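Local structure of NADH oxidoreductase (Mesorhizobium loti, 3PI7) at residues 164-169 / 188-193; 158-163 / 236-241; 177-182 / 203-208; 224-229 / 249-254. The protein is a putative quinone reductase that probably binds NADPH and oxidises it, and pairs a GroES-like fold with an NAD(P)-binding Rossmann fold. All coordinates share one frame; numbering follows the deposited sequence.

Interaction 1: residues 164-169 / 188-193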
# COMPACT_ATOMS: atom_id res chain seq x y z
N GLY A 164 1.80 -17.18 6.88
CA GLY A 164 2.22 -18.57 6.74
C GLY A 164 3.54 -18.87 6.06
O GLY A 164 4.01 -20.01 6.13
N GLU A 165 4.16 -17.86 5.44
CA GLU A 165 5.46 -18.02 4.80
C GLU A 165 6.56 -18.00 5.88
O GLU A 165 6.50 -17.14 6.76
CB GLU A 165 5.66 -16.90 3.77
CG GLU A 165 6.72 -17.25 2.75
CD GLU A 165 6.53 -18.56 2.01
OE1 GLU A 165 5.42 -18.81 1.48
OE2 GLU A 165 7.49 -19.36 2.00
N LYS A 166 7.49 -18.98 5.89
CA LYS A 166 8.49 -19.03 6.93
C LYS A 166 9.42 -17.81 6.91
O LYS A 166 9.70 -17.24 7.96
CB LYS A 166 9.29 -20.35 6.90
CG LYS A 166 8.44 -21.56 7.34
CD LYS A 166 7.88 -21.46 8.80
CE LYS A 166 6.84 -22.51 9.10
NZ LYS A 166 6.51 -22.56 10.54
N ALA A 167 9.82 -17.36 5.71
CA ALA A 167 10.70 -16.20 5.63
C ALA A 167 9.95 -14.90 5.68
O ALA A 167 8.87 -14.79 5.13
CB ALA A 167 11.52 -16.24 4.35
N PHE A 168 10.54 -13.89 6.34
CA PHE A 168 9.95 -12.55 6.38
C PHE A 168 11.10 -11.56 6.50
O PHE A 168 12.23 -11.96 6.78
CB PHE A 168 8.91 -12.43 7.50
CG PHE A 168 9.49 -12.49 8.88
CD1 PHE A 168 9.84 -13.71 9.45
CD2 PHE A 168 9.74 -11.32 9.60
CE1 PHE A 168 10.34 -13.77 10.76
CE2 PHE A 168 10.27 -11.38 10.89
CZ PHE A 168 10.62 -12.59 11.44
N VAL A 169 10.84 -10.30 6.17
CA VAL A 169 11.92 -9.31 6.12
C VAL A 169 11.69 -8.21 7.14
O VAL A 169 10.56 -7.77 7.35
CB VAL A 169 12.07 -8.72 4.68
CG1 VAL A 169 13.28 -7.78 4.56
CG2 VAL A 169 12.15 -9.81 3.63
N GLU A 188 9.34 -20.64 16.51
CA GLU A 188 8.32 -21.20 15.63
C GLU A 188 8.85 -21.67 14.28
O GLU A 188 8.06 -22.05 13.42
CB GLU A 188 7.20 -20.17 15.41
CG GLU A 188 6.54 -19.72 16.69
CD GLU A 188 5.10 -20.17 16.88
OE1 GLU A 188 4.78 -21.33 16.54
OE2 GLU A 188 4.31 -19.37 17.43
N GLY A 189 10.17 -21.61 14.09
CA GLY A 189 10.81 -22.03 12.84
C GLY A 189 10.69 -21.05 11.69
O GLY A 189 10.81 -21.44 10.52
N PHE A 190 10.41 -19.76 11.99
CA PHE A 190 10.35 -18.75 10.95
C PHE A 190 11.79 -18.28 10.68
O PHE A 190 12.70 -18.53 11.48
CB PHE A 190 9.40 -17.61 11.31
CG PHE A 190 7.96 -18.03 11.14
CD1 PHE A 190 7.32 -18.79 12.12
CD2 PHE A 190 7.22 -17.61 10.04
CE1 PHE A 190 5.99 -19.18 11.97
CE2 PHE A 190 5.89 -18.00 9.89
CZ PHE A 190 5.27 -18.76 10.86
N ARG A 191 11.99 -17.64 9.53
CA ARG A 191 13.31 -17.28 9.02
C ARG A 191 13.42 -15.80 8.75
O ARG A 191 13.13 -15.34 7.66
CB ARG A 191 13.57 -18.08 7.75
CG ARG A 191 13.68 -19.56 8.04
CD ARG A 191 13.72 -20.38 6.76
NE ARG A 191 14.93 -20.13 5.97
CZ ARG A 191 16.09 -20.76 6.15
NH1 ARG A 191 16.22 -21.66 7.13
NH2 ARG A 191 17.13 -20.49 5.37
N PRO A 192 13.94 -15.06 9.72
CA PRO A 192 14.02 -13.61 9.54
C PRO A 192 15.12 -13.21 8.58
O PRO A 192 16.23 -13.75 8.64
CB PRO A 192 14.32 -13.08 10.96
CG PRO A 192 13.97 -14.21 11.87
CD PRO A 192 14.26 -15.45 11.11
N ILE A 193 14.82 -12.23 7.74
CA ILE A 193 15.80 -11.64 6.83
C ILE A 193 15.91 -10.23 7.32
O ILE A 193 14.92 -9.51 7.25
CB ILE A 193 15.31 -11.74 5.36
CG1 ILE A 193 15.17 -13.20 4.90
CG2 ILE A 193 16.20 -10.89 4.41
CD1 ILE A 193 14.15 -13.32 3.68

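Interaction 2: residues 158-163 / 236-241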
# COMPACT_ATOMS: atom_id res chain seq x y z
N ASP A 158 2.35 -11.96 14.72
CA ASP A 158 1.07 -12.61 14.42
C ASP A 158 0.75 -12.42 12.91
O ASP A 158 0.22 -13.33 12.29
CB ASP A 158 -0.06 -12.04 15.30
CG ASP A 158 -0.30 -12.76 16.63
OD1 ASP A 158 0.29 -13.85 16.84
OD2 ASP A 158 -1.11 -12.25 17.44
N ILE A 159 1.11 -11.25 12.34
CA ILE A 159 0.90 -10.99 10.89
C ILE A 159 1.74 -11.98 10.09
O ILE A 159 1.25 -12.59 9.14
CB ILE A 159 1.24 -9.53 10.51
CG1 ILE A 159 0.33 -8.54 11.27
CG2 ILE A 159 1.15 -9.33 8.99
CD1 ILE A 159 0.88 -7.06 11.26
N VAL A 160 3.02 -12.13 10.48
CA VAL A 160 3.92 -13.08 9.81
C VAL A 160 3.33 -14.49 9.88
O VAL A 160 3.31 -15.21 8.88
CB VAL A 160 5.34 -13.01 10.44
CG1 VAL A 160 6.25 -14.09 9.84
CG2 VAL A 160 5.94 -11.63 10.24
N LYS A 161 2.90 -14.92 11.07
CA LYS A 161 2.34 -16.26 11.25
C LYS A 161 1.10 -16.49 10.43
O LYS A 161 0.95 -17.56 9.84
CB LYS A 161 1.97 -16.49 12.72
CG LYS A 161 3.15 -16.77 13.61
CD LYS A 161 2.65 -17.23 14.98
CE LYS A 161 2.21 -18.69 14.99
N GLN A 162 0.18 -15.50 10.40
CA GLN A 162 -1.06 -15.62 9.65
C GLN A 162 -0.80 -15.68 8.14
O GLN A 162 -1.57 -16.31 7.41
CB GLN A 162 -2.03 -14.47 9.99
CG GLN A 162 -2.62 -14.57 11.42
CD GLN A 162 -3.10 -15.96 11.78
OE1 GLN A 162 -4.02 -16.51 11.18
NE2 GLN A 162 -2.44 -16.58 12.76
N GLU A 163 0.28 -15.05 7.68
CA GLU A 163 0.62 -15.11 6.26
C GLU A 163 1.13 -16.52 5.92
O GLU A 163 0.86 -17.00 4.83
CB GLU A 163 1.65 -14.01 5.93
CG GLU A 163 1.83 -13.76 4.44
CD GLU A 163 0.60 -13.37 3.64
OE1 GLU A 163 -0.17 -12.48 4.09
OE2 GLU A 163 0.42 -13.95 2.55
N ILE A 236 6.04 -11.05 4.01
CA ILE A 236 5.86 -9.94 4.93
C ILE A 236 7.11 -9.19 5.08
O ILE A 236 8.14 -9.78 5.36
CB ILE A 236 5.33 -10.39 6.32
CG1 ILE A 236 4.01 -11.17 6.18
CG2 ILE A 236 5.21 -9.21 7.30
CD1 ILE A 236 2.77 -10.27 5.63
N PHE A 237 7.01 -7.85 4.95
CA PHE A 237 8.16 -6.98 5.17
C PHE A 237 7.75 -5.97 6.23
O PHE A 237 6.88 -5.13 5.98
CB PHE A 237 8.57 -6.31 3.84
CG PHE A 237 9.53 -5.15 3.91
CD1 PHE A 237 10.52 -5.09 4.91
CD2 PHE A 237 9.46 -4.12 2.99
CE1 PHE A 237 11.39 -4.00 4.98
CE2 PHE A 237 10.38 -3.05 3.03
CZ PHE A 237 11.35 -3.02 4.00
N LEU A 238 8.38 -6.05 7.42
CA LEU A 238 8.13 -5.15 8.54
C LEU A 238 9.18 -4.08 8.45
O LEU A 238 10.37 -4.36 8.61
CB LEU A 238 8.14 -5.90 9.90
CG LEU A 238 7.20 -7.11 9.99
CD1 LEU A 238 7.34 -7.82 11.37
CD2 LEU A 238 5.76 -6.69 9.78
N ASP A 239 8.75 -2.86 8.14
CA ASP A 239 9.70 -1.80 7.87
C ASP A 239 9.67 -0.65 8.87
O ASP A 239 8.67 0.07 8.95
CB ASP A 239 9.41 -1.28 6.46
CG ASP A 239 10.29 -0.14 5.98
OD1 ASP A 239 11.47 -0.07 6.41
OD2 ASP A 239 9.82 0.66 5.15
N ALA A 240 10.80 -0.41 9.55
CA ALA A 240 10.95 0.70 10.50
C ALA A 240 11.68 1.90 9.86
O ALA A 240 11.83 2.95 10.52
CB ALA A 240 11.76 0.23 11.72
N VAL A 241 12.22 1.73 8.63
CA VAL A 241 13.15 2.68 8.06
C VAL A 241 12.55 3.51 6.93
O VAL A 241 12.71 4.73 6.94
CB VAL A 241 14.44 1.92 7.59
CG1 VAL A 241 15.44 2.83 6.89
CG2 VAL A 241 15.12 1.22 8.77

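Interaction 3: residues 177-182 / 203-208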
# COMPACT_ATOMS: atom_id res chain seq x y z
N LEU A 177 13.12 -4.13 19.14
CA LEU A 177 11.90 -4.73 18.62
C LEU A 177 12.22 -5.90 17.66
O LEU A 177 11.66 -7.01 17.80
CB LEU A 177 11.09 -3.64 17.93
CG LEU A 177 9.80 -4.06 17.22
CD1 LEU A 177 8.89 -4.89 18.12
CD2 LEU A 177 9.05 -2.83 16.75
N CYS A 178 13.13 -5.66 16.70
CA CYS A 178 13.50 -6.70 15.74
C CYS A 178 14.11 -7.89 16.46
O CYS A 178 13.79 -9.04 16.12
CB CYS A 178 14.43 -6.16 14.67
SG CYS A 178 13.62 -5.05 13.49
N LYS A 179 14.91 -7.64 17.50
CA LYS A 179 15.49 -8.74 18.26
C LYS A 179 14.41 -9.56 18.97
O LYS A 179 14.53 -10.77 19.00
CB LYS A 179 16.56 -8.24 19.24
CG LYS A 179 17.75 -7.64 18.49
CD LYS A 179 19.01 -7.47 19.35
CE LYS A 179 18.92 -6.33 20.33
NZ LYS A 179 20.26 -6.09 20.95
N LEU A 180 13.34 -8.93 19.49
CA LEU A 180 12.25 -9.70 20.10
C LEU A 180 11.54 -10.57 19.04
O LEU A 180 11.19 -11.72 19.30
CB LEU A 180 11.23 -8.77 20.77
CG LEU A 180 11.65 -8.04 22.05
CD1 LEU A 180 10.59 -7.07 22.46
CD2 LEU A 180 11.96 -9.01 23.16
N ILE A 181 11.30 -10.00 17.86
CA ILE A 181 10.61 -10.72 16.78
C ILE A 181 11.49 -11.87 16.30
O ILE A 181 10.97 -12.96 16.08
CB ILE A 181 10.18 -9.78 15.62
CG1 ILE A 181 9.16 -8.77 16.18
CG2 ILE A 181 9.55 -10.59 14.43
CD1 ILE A 181 8.71 -7.67 15.22
N ILE A 182 12.80 -11.63 16.17
CA ILE A 182 13.74 -12.68 15.74
C ILE A 182 13.62 -13.89 16.71
O ILE A 182 13.51 -15.02 16.24
CB ILE A 182 15.20 -12.15 15.60
CG1 ILE A 182 15.33 -11.21 14.40
CG2 ILE A 182 16.17 -13.34 15.42
CD1 ILE A 182 16.60 -10.34 14.35
N ALA A 203 26.89 -11.16 13.48
CA ALA A 203 27.00 -12.31 14.38
C ALA A 203 25.93 -12.32 15.46
O ALA A 203 25.30 -13.36 15.68
CB ALA A 203 28.38 -12.36 15.02
N LEU A 204 25.65 -11.16 16.10
CA LEU A 204 24.68 -11.18 17.19
C LEU A 204 23.28 -11.47 16.69
O LEU A 204 22.53 -12.18 17.38
CB LEU A 204 24.71 -9.93 18.07
CG LEU A 204 24.12 -8.61 17.56
CD1 LEU A 204 22.69 -8.44 18.07
CD2 LEU A 204 24.93 -7.43 18.12
N LEU A 205 22.91 -10.93 15.52
CA LEU A 205 21.56 -11.15 15.00
C LEU A 205 21.39 -12.57 14.52
O LEU A 205 20.34 -13.17 14.75
CB LEU A 205 21.19 -10.14 13.90
CG LEU A 205 21.01 -8.73 14.46
CD1 LEU A 205 20.77 -7.74 13.38
CD2 LEU A 205 19.92 -8.67 15.54
N LYS A 206 22.45 -13.16 13.96
CA LYS A 206 22.39 -14.56 13.56
C LYS A 206 22.31 -15.46 14.79
O LYS A 206 21.58 -16.46 14.77
CB LYS A 206 23.59 -14.91 12.70
CG LYS A 206 23.38 -14.52 11.25
CD LYS A 206 24.65 -14.69 10.45
CE LYS A 206 24.40 -14.38 8.99
NZ LYS A 206 25.64 -14.47 8.18
N ASP A 207 22.99 -15.06 15.88
CA ASP A 207 22.99 -15.81 17.14
C ASP A 207 21.58 -15.94 17.72
O ASP A 207 21.21 -17.02 18.16
CB ASP A 207 23.91 -15.13 18.16
CG ASP A 207 24.03 -15.91 19.45
OD1 ASP A 207 24.52 -17.07 19.40
OD2 ASP A 207 23.60 -15.38 20.50
N ILE A 208 20.79 -14.87 17.65
CA ILE A 208 19.45 -14.92 18.22
C ILE A 208 18.42 -15.55 17.26
O ILE A 208 17.29 -15.80 17.67
CB ILE A 208 18.99 -13.52 18.72
CG1 ILE A 208 19.15 -12.45 17.65
CG2 ILE A 208 19.77 -13.15 20.01
CD1 ILE A 208 18.25 -11.31 17.83

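Interaction 4: residues 224-229 / 249-254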
# COMPACT_ATOMS: atom_id res chain seq x y z
N THR A 224 22.72 -9.25 -3.75
CA THR A 224 22.59 -10.19 -2.63
C THR A 224 21.12 -10.26 -2.25
O THR A 224 20.57 -11.34 -2.07
CB THR A 224 23.47 -9.71 -1.46
OG1 THR A 224 24.82 -9.70 -1.89
CG2 THR A 224 23.35 -10.60 -0.21
N LEU A 225 20.49 -9.09 -2.16
CA LEU A 225 19.07 -8.97 -1.82
C LEU A 225 18.21 -9.83 -2.74
O LEU A 225 17.41 -10.64 -2.24
CB LEU A 225 18.67 -7.49 -1.88
CG LEU A 225 17.22 -7.10 -1.63
CD1 LEU A 225 16.74 -7.59 -0.26
CD2 LEU A 225 17.07 -5.64 -1.76
N ARG A 226 18.37 -9.69 -4.08
CA ARG A 226 17.60 -10.46 -5.05
C ARG A 226 17.86 -11.96 -4.91
O ARG A 226 16.92 -12.74 -5.03
CB ARG A 226 17.88 -9.99 -6.49
CG ARG A 226 17.47 -8.54 -6.65
CD ARG A 226 17.37 -8.05 -8.08
NE ARG A 226 16.81 -6.69 -8.07
CZ ARG A 226 15.51 -6.42 -8.07
NH1 ARG A 226 14.62 -7.40 -8.12
NH2 ARG A 226 15.10 -5.16 -8.02
N GLU A 227 19.10 -12.36 -4.60
CA GLU A 227 19.41 -13.78 -4.41
C GLU A 227 18.67 -14.31 -3.20
O GLU A 227 18.07 -15.38 -3.26
CB GLU A 227 20.92 -13.99 -4.25
CG GLU A 227 21.71 -13.84 -5.55
CD GLU A 227 23.21 -13.89 -5.36
OE1 GLU A 227 23.66 -14.42 -4.32
OE2 GLU A 227 23.94 -13.46 -6.28
N VAL A 228 18.64 -13.53 -2.12
CA VAL A 228 17.96 -13.96 -0.89
C VAL A 228 16.43 -13.99 -1.12
O VAL A 228 15.76 -14.91 -0.65
CB VAL A 228 18.36 -13.05 0.31
CG1 VAL A 228 17.55 -13.42 1.56
CG2 VAL A 228 19.86 -13.19 0.58
N MSE A 229 15.87 -12.97 -1.79
CA MSE A 229 14.44 -12.96 -2.07
C MSE A 229 14.04 -14.15 -2.90
O MSE A 229 13.00 -14.72 -2.63
CB MSE A 229 14.01 -11.68 -2.82
CG MSE A 229 14.21 -10.44 -2.03
SE MSE A 229 13.32 -10.36 -0.36
CE MSE A 229 14.83 -10.77 0.82
N ILE A 249 14.03 -3.13 -1.09
CA ILE A 249 13.57 -4.41 -0.55
C ILE A 249 12.22 -4.77 -1.16
O ILE A 249 12.06 -5.83 -1.70
CB ILE A 249 13.51 -4.33 0.99
CG1 ILE A 249 14.95 -4.28 1.57
CG2 ILE A 249 12.70 -5.52 1.57
CD1 ILE A 249 14.97 -3.93 3.05
N PHE A 250 11.24 -3.86 -1.06
CA PHE A 250 9.92 -4.08 -1.61
C PHE A 250 9.98 -4.48 -3.08
O PHE A 250 9.33 -5.43 -3.49
CB PHE A 250 9.09 -2.82 -1.43
CG PHE A 250 7.67 -2.96 -1.93
CD1 PHE A 250 6.79 -3.86 -1.34
CD2 PHE A 250 7.19 -2.13 -2.95
CE1 PHE A 250 5.47 -3.95 -1.75
CE2 PHE A 250 5.85 -2.21 -3.35
CZ PHE A 250 5.00 -3.12 -2.75
N ASN A 251 10.78 -3.76 -3.86
CA ASN A 251 10.93 -4.02 -5.28
C ASN A 251 11.42 -5.46 -5.56
O ASN A 251 10.98 -6.09 -6.52
CB ASN A 251 11.93 -3.03 -5.85
CG ASN A 251 12.07 -3.08 -7.35
OD1 ASN A 251 13.12 -3.46 -7.89
ND2 ASN A 251 11.02 -2.76 -8.04
N ALA A 252 12.32 -5.98 -4.71
CA ALA A 252 12.92 -7.30 -4.90
C ALA A 252 12.04 -8.43 -4.36
O ALA A 252 12.30 -9.60 -4.67
CB ALA A 252 14.29 -7.36 -4.22
N MSE A 253 11.03 -8.09 -3.55
CA MSE A 253 10.23 -9.15 -2.96
C MSE A 253 9.33 -9.84 -3.99
O MSE A 253 8.98 -9.25 -5.04
CB MSE A 253 9.42 -8.63 -1.78
CG MSE A 253 10.27 -8.40 -0.56
SE MSE A 253 9.19 -7.47 0.71
CE MSE A 253 8.27 -9.06 1.53
N PRO A 254 8.92 -11.11 -3.70
CA PRO A 254 8.08 -11.82 -4.66
C PRO A 254 6.64 -11.31 -4.64
O PRO A 254 6.29 -10.41 -3.87
CB PRO A 254 8.15 -13.27 -4.18
CG PRO A 254 8.33 -13.17 -2.73
CD PRO A 254 9.25 -11.98 -2.54
O HOH W 1 14.25 -10.09 -6.66
O HOH W 2 11.43 -7.64 -8.91

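Interaction 1: residues 164-169 / 188-193
Phe168 and Pro192 pair between two parallel strands, 167-169 and 191-193, that are laced together by backbone bonds: Arg191 N to Lys166 O, Phe168 N to Arg191 O, and Ile193 N to Phe168 O. The tight packing lies at Phe168, whose ring takes Pro192 CA over one face, toward the rim, in a CH-pi contact; Pro192 CG sits 3.7 Å from Phe168 CZ. On the other face of the sheet, Ile193 CD1 touches both Ala167 CB and Val169 CG2 at 4.0 Å. Toward solvent things are looser. The Lys166 chain, bent at chi2 (-60°), crosses the Phe190 ring with CD 4.0 Å from its centroid, over the centre. Its NZ makes an off-centre cation-pi contact with the same ring and a weak 3.3 Å bond to Glu188 O. An alanine in place of Phe190 would probably leave the Lys166 chain without the face it lies on and open a gap beside Val160 and Ala185. Arg191 leads outward to a salt bridge with Glu232. Helix 176-188 ends in a Schellman motif at Gly189 and delivers the second strand, completing the first beta-alpha-beta unit of the Rossmann fold.

Interaction 2: residues 158-163 / 236-241
Ile236 points its side chain at three residues of the last turns of helix 148-163: Ile159, Val160 and Glu163. The strand it begins, 236-239, belongs to the parallel sheet of the Rossmann fold, next to strand 167-170, and the helix lies over it nearly antiparallel, at 169°, with the segment axes 9.2 Å apart. Each branch of Ile236 has its own partner. With CG1 anti to the carbonyl carbon (chi1 -57°), that branch runs to Glu163, where CG1 comes within 3.7 Å of Glu163 CB. Its end, CD1, lies against Glu163 CG and also meets Ile159 CG2 at 3.8 Å, the Ile159 and Ile236 side chains crossing at about a right angle. The other branch, CG2, faces Val160 CG2 at 3.9 Å in an oblique approach. An alanine in place of Ile236 would probably leave Ile159 CG2 and the aliphatic part of Glu163 without their apolar mate and open a gap under the helix. Glu163 uses its CB and CG as hydrocarbon, while its carboxylate turns to a salt bridge with Arg235. One turn back, Val160 CG2 also meets a second strand residue, Leu238, at its CD1, 4.2 Å away. At the far end of the strand the chain leaves through an Asx turn: Asp239 OD1 accepts Val241 N at 3.0 Å, the donor standing above the carboxylate plane.

Interaction 3: residues 177-182 / 203-208
Lys179 lies against three residues of the 203-208 helix, and its chain can be followed atom by atom. CB starts 3.8 Å from Ile208 CD1. The lysine chi1 of -65° sets CG anti to the carbonyl carbon, and CG meets two methyl groups, Ile208 CD1 and Leu205 CD2, each 3.8 Å away. CD moves on to Leu204, 4.0 Å from its CD1, while still near Leu205 CD2. There the chain bends at chi3, turning CE, and NZ ends with no polar partner in the 203-208 helix. The lysine therefore serves this contact through its methylenes, crossing both leucines at about a right angle. The two helices, 34° apart in direction with segment axes 10.0 Å from each other, are the crossover helices of successive beta-alpha-beta units of the Rossmann fold, 176-188 and 202-208. Deeper down, strand 191-196 lies beneath the pair: Ile182 rests on its Pro192 and Val194, and Leu205 on Val194 and Val196. Ile182 carries the buried part of the contact. Its CD1 meets Leu205 CD2 at 3.9 Å, and its CG2 is 3.8 Å from Ile208 CD1. The tightest approach is to backbone, Ile182 CG2 lying 3.5 Å from Ile208 O.

Interaction 4: residues 224-229 / 249-254
Arg226 and Ala252 bring their CA atoms to 5.6 Å, and Met229 and Met253 come almost as close, so a middle turn of helix 221-232 sits against the last turn of helix 243-252; Met253 is the first residue to leave the helical path. Such close backbones suit a small residue, and Ala252 is the one that points its CB toward the other helix. That CB is 3.9 Å from Leu225 CG and also touches Met229 CG, while the Ala252 carbonyl O lies 3.3 Å from Met229 CB. Leu225 turns CD2 to the backbone of Ile249, 3.9 Å from its CA. Selenomethionine Met229, bent at chi2 and chi3, lays SE 3.6 Å from CG of Met253, also a selenomethionine, in one of two conformers of the latter. Outside, Arg226 stretches past Ala252, whose CB sits over one guanidinium face, offset toward the rim. In the conformer described, NH2 reaches Asn251 OD1 in the guanidinium plane, the two flat groups 87° apart. That bond, at 2.6 Å and bent, is doubtful in detail because Arg226 has a second conformer. One water takes a weak bond from NH1 and donates to Ala252 O, and another links NH1 to Asn251 O. Helix 221-232 leads into strand 236-239 and helix 243-252 follows it; their packing side by side on one face of the parallel sheet is typical of a Rossmann fold where the chain crosses from its first half to its second.

How the interactions relate
All four interactions belong to one Rossmann sheet and its helices. Interaction 1 joins two neighbouring strands through backbone bonds; interaction 2, a buried contact, sets a helix on strand 236-239, which itself bonds to the first strand through Val169 N and O. Interactions 3 and 4 pair helices, have no touch between them, and reach interaction 1 through different residues: Phe168 and Pro192 meet Ile181 and Ile182, whereas Val169 and Ile193 meet Met229 on the other face. The chemistry follows the position. Interactions 2 and 3 have no hydrogen bond across them and rely on apolar branches and methylenes, while interactions 1 and 4 add charged groups, Lys166 and Arg226, at their solvent edges.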